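Packaging enzyme P4 (Pseudomonas phage phi6, PDB 4BLO) hydrolyses nucleoside triphosphates as a RecA-type hexameric helicase motor that packages viral RNA into the phage procapsid. Local coordinates at the interface of chains A and B. Coordinates in Å, arbitrary orientation; residue numbers count along the deposited sequence, not the author numbering. Chains: chain A/B, Packaging enzyme P4.

The interface of chains A and B. Residues chain A 97-99, 211, 215; chain B 148-149, 165, 191, 195.
The guanidinium of B:Arg195 has A:Ser211 CB above one face, toward its rim, while A:Asp215 OD2 and A:Ser99 OG lie at its edge, in its plane. On B:Trp148, B:Pro191 CG of the same chain sits over the centre of one ring face, and A:Ile97 and A:Ser99 of the neighbouring subunit come against its outer atoms. A:Ile97 CG2, anti to the backbone N (the CG1 torsion is -64°), reaches B:Trp148 CZ2 at 3.6 Å; the side chains of A:Ile97 and B:Trp148 cross at about a right angle, and CG2 also touches B:Pro191 CB. A:Ser99 CB lies 3.5 Å from B:Trp148 NE1, the indole nitrogen. This junction of two P4 subunits in the hexameric assembly illustrates how one carbonyl can serve both chains. B:Ser165 O accepts hydrogen bonds from A:Ser99 N (2.7 Å), in the carbonyl plane, on a lone pair, and from B:Trp148 NE1 (2.8 Å), above that plane; the second bond probably helps fix the rotation of the indole. Beside it, B:Ser165 CB rests 3.5 Å from A:Tyr98 CE2. Across the patch, B:Arg195, extended from CG to NE, meets A:Asp215 of helix 208-222 tip to tip in a salt bridge, with carboxylate and guanidinium planes 21° apart. The hydrogen bond runs from B:Arg195 NH2 to the syn side of A:Asp215 OD2 at 3.1 Å, 31° out of the carboxylate plane.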
# COMPACT_ATOMS: atom_id res chain seq x y z
N ILE A 97 15.72 11.09 12.07
CA ILE A 97 15.81 9.77 12.70
C ILE A 97 16.35 9.94 14.10
O ILE A 97 17.31 10.66 14.29
CB ILE A 97 16.65 8.76 11.86
CG1 ILE A 97 16.01 8.48 10.51
CG2 ILE A 97 16.90 7.45 12.61
CD1 ILE A 97 16.94 8.58 9.45
N TYR A 98 15.74 9.27 15.08
CA TYR A 98 16.17 9.30 16.46
C TYR A 98 16.28 7.90 17.04
O TYR A 98 15.36 7.07 16.90
CB TYR A 98 15.22 10.14 17.34
CG TYR A 98 15.65 10.26 18.79
CD1 TYR A 98 15.34 9.26 19.71
CD2 TYR A 98 16.37 11.36 19.24
CE1 TYR A 98 15.77 9.33 21.03
CE2 TYR A 98 16.77 11.46 20.57
CZ TYR A 98 16.48 10.44 21.46
OH TYR A 98 16.87 10.51 22.77
N SER A 99 17.39 7.66 17.76
CA SER A 99 17.64 6.44 18.52
C SER A 99 18.07 6.87 19.89
O SER A 99 18.78 7.86 20.00
CB SER A 99 18.67 5.56 17.85
OG SER A 99 18.03 4.87 16.79
N SER A 211 14.44 -1.95 16.00
CA SER A 211 14.92 -0.64 16.42
C SER A 211 14.25 -0.23 17.72
O SER A 211 14.93 0.24 18.63
CB SER A 211 14.69 0.40 15.33
OG SER A 211 15.78 0.39 14.42
N ASP A 215 15.91 0.72 21.34
CA ASP A 215 15.58 2.03 21.92
C ASP A 215 14.99 1.85 23.32
O ASP A 215 15.33 2.60 24.23
CB ASP A 215 14.61 2.80 21.00
CG ASP A 215 15.25 3.45 19.77
OD1 ASP A 215 16.50 3.35 19.62
OD2 ASP A 215 14.51 4.07 18.97
N TRP B 148 25.39 4.22 17.40
CA TRP B 148 24.02 4.62 17.13
C TRP B 148 23.14 3.39 16.89
O TRP B 148 23.48 2.53 16.08
CB TRP B 148 24.04 5.53 15.90
CG TRP B 148 22.75 6.22 15.54
CD1 TRP B 148 21.84 6.77 16.40
CD2 TRP B 148 22.32 6.57 14.23
NE1 TRP B 148 20.82 7.37 15.69
CE2 TRP B 148 21.11 7.29 14.35
CE3 TRP B 148 22.85 6.35 12.94
CZ2 TRP B 148 20.41 7.77 13.24
CZ3 TRP B 148 22.16 6.84 11.84
CH2 TRP B 148 20.96 7.54 12.00
N GLY B 149 22.01 3.33 17.60
CA GLY B 149 21.01 2.27 17.49
C GLY B 149 21.49 0.87 17.79
O GLY B 149 21.02 -0.11 17.20
N SER B 165 22.25 10.24 18.61
CA SER B 165 20.83 9.93 18.61
C SER B 165 20.18 10.16 17.23
O SER B 165 19.29 9.40 16.87
CB SER B 165 20.11 10.77 19.66
OG SER B 165 20.10 12.15 19.35
N PRO B 191 19.26 2.54 12.57
CA PRO B 191 18.10 3.43 12.80
C PRO B 191 17.53 4.08 11.55
O PRO B 191 16.34 4.41 11.51
CB PRO B 191 18.68 4.47 13.75
CG PRO B 191 19.77 3.77 14.45
CD PRO B 191 20.41 3.02 13.35
N ARG B 195 14.00 2.20 9.31
CA ARG B 195 12.93 3.18 9.19
C ARG B 195 12.74 3.61 7.73
O ARG B 195 11.89 4.46 7.47
CB ARG B 195 13.16 4.37 10.13
CG ARG B 195 12.71 4.08 11.54
CD ARG B 195 13.12 5.13 12.53
NE ARG B 195 12.79 4.74 13.89
CZ ARG B 195 13.68 4.55 14.85
NH1 ARG B 195 14.97 4.72 14.61
NH2 ARG B 195 13.29 4.19 16.07